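PDB 2QE6: DUF574 domain-containing protein from Thermobifida fusca, which binds S-adenosylmethionine and is probably a methyltransferase, though its substrate is not known. Local coordinates for residues S9-P14 / L117-A122. The protein carries 1 engineered substitution. Residues are numbered along the deposited sequence; the frame is centred on the assembly and turned at random.
Sequences SVWPPP and LTHGRA
At the surface of the Rossmann-like methyltransferase fold, Trp11 of the proline-rich N-terminal segment 9-14 reaches across to His119 and Thr118 of helix 114-124, which links the parallel strands 106-111 and 130-134. The two aromatic rings form an edge-to-face (T-shaped) pair: the six-membered ring of Trp11 turns its edge toward the imidazole face, with centroids 5.0 Å apart and planes at 64°. Histidine suits its position because the flat imidazole offers the indole edge a face. CZ2 of Trp11 comes 3.7 Å from ND1 of His119, while its neighbour CH2 lies 3.9 Å from CB of His119. In Trp11, CG is anti to the backbone N (chi1 -166°), a torsion that carries the indole out from the loop toward the helix.

Tryptophan suits this place because its long, flat ring bridges backbones whose nearest CA atoms, in Pro13 and Thr118, are 8.8 Å apart. Its polar end is satisfied too, since NE1 hydrogen-bonds to OD1 of Asp35. The cis peptide before Pro12 folds the chain back, and CB of Pro12 and CD of Pro13 lie over the outer part of one indole face, CD 3.7 Å above its plane. With an alanine here, the face of His119 would probably lose its aromatic partner and Asp35 the indole N-H. Thr118 offers a hydroxyl and a methyl from one branch point: OG1 bonds back to the carbonyl oxygen of Pro114, one turn earlier, which leaves CG2 near the indole plane, 4.1 Å from CZ3 of Trp11 and 4.3 Å from CG of Pro13.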
ATOM      1  N   SER A   9      25.481  11.281  13.304  1.00 60.91           N
ATOM      2  CA  SER A   9      24.417  11.409  12.244  1.00 60.53           C
ATOM      3  C   SER A   9      23.019  11.526  12.847  1.00 59.35           C
ATOM      4  O   SER A   9      22.632  10.699  13.678  1.00 59.26           O
ATOM      5  CB  SER A   9      24.436  10.200  11.307  1.00 61.88           C
ATOM      6  OG  SER A   9      23.217  10.121  10.589  1.00 58.75           O
ATOM      7  N   VAL A  10      22.247  12.524  12.411  1.00 56.95           N
ATOM      8  CA  VAL A  10      20.931  12.780  13.017  1.00 52.79           C
ATOM      9  C   VAL A  10      19.755  12.101  12.260  1.00 51.08           C
ATOM     10  O   VAL A  10      18.737  11.820  12.893  1.00 52.39           O
ATOM     11  CB  VAL A  10      20.691  14.324  13.316  1.00 53.33           C
ATOM     12  CG1 VAL A  10      21.796  14.875  14.222  1.00 49.36           C
ATOM     13  CG2 VAL A  10      20.588  15.159  12.039  1.00 52.83           C
ATOM     14  N   TRP A  11      19.907  11.807  10.953  1.00 47.58           N
ATOM     15  CA  TRP A  11      18.841  11.155  10.147  1.00 45.90           C
ATOM     16  C   TRP A  11      19.352  10.416   8.901  1.00 44.19           C
ATOM     17  O   TRP A  11      20.183  10.940   8.198  1.00 47.48           O
ATOM     18  CB  TRP A  11      17.783  12.176   9.667  1.00 46.33           C
ATOM     19  CG  TRP A  11      16.561  11.438   9.172  1.00 42.70           C
ATOM     20  CD1 TRP A  11      16.285  11.044   7.886  1.00 41.98           C
ATOM     21  CD2 TRP A  11      15.530  10.909   9.991  1.00 42.05           C
ATOM     22  NE1 TRP A  11      15.121  10.304   7.858  1.00 39.66           N
ATOM     23  CE2 TRP A  11      14.635  10.199   9.139  1.00 46.13           C
ATOM     24  CE3 TRP A  11      15.282  10.937  11.371  1.00 41.67           C
ATOM     25  CZ2 TRP A  11      13.488   9.552   9.625  1.00 36.65           C
ATOM     26  CZ3 TRP A  11      14.133  10.298  11.854  1.00 46.36           C
ATOM     27  CH2 TRP A  11      13.263   9.607  10.982  1.00 44.75           C
ATOM     28  N   PRO A  12      18.843   9.203   8.602  1.00 41.09           N
ATOM     29  CA  PRO A  12      17.936   8.368   9.380  1.00 40.66           C
ATOM     30  C   PRO A  12      18.586   7.978  10.704  1.00 40.28           C
ATOM     31  O   PRO A  12      19.821   8.086  10.826  1.00 40.23           O
ATOM     32  CB  PRO A  12      17.710   7.139   8.497  1.00 38.72           C
ATOM     33  CG  PRO A  12      18.165   7.507   7.144  1.00 40.82           C
ATOM     34  CD  PRO A  12      19.190   8.580   7.315  1.00 43.20           C
ATOM     35  N   PRO A  13      17.774   7.570  11.703  1.00 43.27           N
ATOM     36  CA  PRO A  13      18.370   7.416  13.043  1.00 45.65           C
ATOM     37  C   PRO A  13      19.339   6.233  13.047  1.00 44.81           C
ATOM     38  O   PRO A  13      18.932   5.122  12.710  1.00 43.69           O
ATOM     39  CB  PRO A  13      17.161   7.164  13.971  1.00 45.79           C
ATOM     40  CG  PRO A  13      15.929   7.449  13.131  1.00 45.84           C
ATOM     41  CD  PRO A  13      16.332   7.258  11.700  1.00 44.12           C
ATOM     42  N   PRO A  14      20.610   6.477  13.415  1.00 44.48           N
ATOM     43  CA  PRO A  14      21.636   5.425  13.362  1.00 44.12           C
ATOM     44  C   PRO A  14      21.269   4.180  14.190  1.00 43.20           C
ATOM     45  O   PRO A  14      21.639   3.073  13.809  1.00 42.10           O
ATOM     46  CB  PRO A  14      22.878   6.107  13.935  1.00 45.59           C
ATOM     47  CG  PRO A  14      22.610   7.557  13.863  1.00 47.43           C
ATOM     48  CD  PRO A  14      21.142   7.746  13.942  1.00 44.71           C
ATOM     49  N   LEU A 117       6.931   5.182  12.049  1.00 41.09           N
ATOM     50  CA  LEU A 117       6.470   5.875  13.266  1.00 39.47           C
ATOM     51  C   LEU A 117       7.403   7.006  13.662  1.00 40.52           C
ATOM     52  O   LEU A 117       6.952   8.094  14.034  1.00 39.40           O
ATOM     53  CB  LEU A 117       6.314   4.906  14.436  1.00 39.50           C
ATOM     54  CG  LEU A 117       5.861   5.474  15.790  1.00 43.82           C
ATOM     55  CD1 LEU A 117       4.632   6.428  15.681  1.00 39.24           C
ATOM     56  CD2 LEU A 117       5.617   4.329  16.798  1.00 41.21           C
ATOM     57  N   THR A 118       8.712   6.766  13.598  1.00 39.30           N
ATOM     58  CA  THR A 118       9.641   7.790  14.018  1.00 40.21           C
ATOM     59  C   THR A 118       9.575   9.053  13.157  1.00 39.87           C
ATOM     60  O   THR A 118       9.635  10.160  13.681  1.00 36.22           O
ATOM     61  CB  THR A 118      11.083   7.257  14.095  1.00 40.17           C
ATOM     62  OG1 THR A 118      11.073   6.066  14.879  1.00 36.37           O
ATOM     63  CG2 THR A 118      11.997   8.287  14.767  1.00 30.78           C
ATOM     64  N   HIS A 119       9.463   8.892  11.847  1.00 39.58           N
ATOM     65  CA  HIS A 119       9.396  10.042  10.949  1.00 39.83           C
ATOM     66  C   HIS A 119       8.037  10.735  11.097  1.00 40.06           C
ATOM     67  O   HIS A 119       7.950  11.985  11.205  1.00 39.96           O
ATOM     68  CB  HIS A 119       9.623   9.599   9.483  1.00 40.91           C
ATOM     69  CG  HIS A 119       9.998  10.729   8.567  1.00 46.37           C
ATOM     70  ND1 HIS A 119      10.718  10.538   7.409  1.00 38.99           N
ATOM     71  CD2 HIS A 119       9.802  12.069   8.671  1.00 45.49           C
ATOM     72  CE1 HIS A 119      10.913  11.704   6.817  1.00 50.65           C
ATOM     73  NE2 HIS A 119      10.375  12.650   7.569  1.00 46.56           N
ATOM     74  N   GLY A 120       6.999   9.906  11.145  1.00 36.23           N
ATOM     75  CA  GLY A 120       5.609  10.338  11.055  1.00 39.84           C
ATOM     76  C   GLY A 120       5.095  11.032  12.294  1.00 41.22           C
ATOM     77  O   GLY A 120       4.310  11.978  12.179  1.00 39.98           O
ATOM     78  N   ARG A 121       5.536  10.554  13.465  1.00 44.09           N
ATOM     79  CA  ARG A 121       5.019  10.998  14.753  1.00 47.12           C
ATOM     80  C   ARG A 121       5.241  12.486  14.796  1.00 50.44           C
ATOM     81  O   ARG A 121       4.348  13.238  15.141  1.00 49.66           O
ATOM     82  CB  ARG A 121       5.728  10.301  15.923  1.00 48.99           C
ATOM     83  N   ALA A 122       6.450  12.876  14.389  1.00 55.96           N
ATOM     84  CA  ALA A 122       6.832  14.262  14.085  1.00 58.10           C
ATOM     85  C   ALA A 122       5.782  14.948  13.208  1.00 58.48           C
ATOM     86  O   ALA A 122       5.070  15.849  13.667  1.00 58.18           O
ATOM     87  CB  ALA A 122       8.208  14.267  13.365  1.00 57.23           C
TER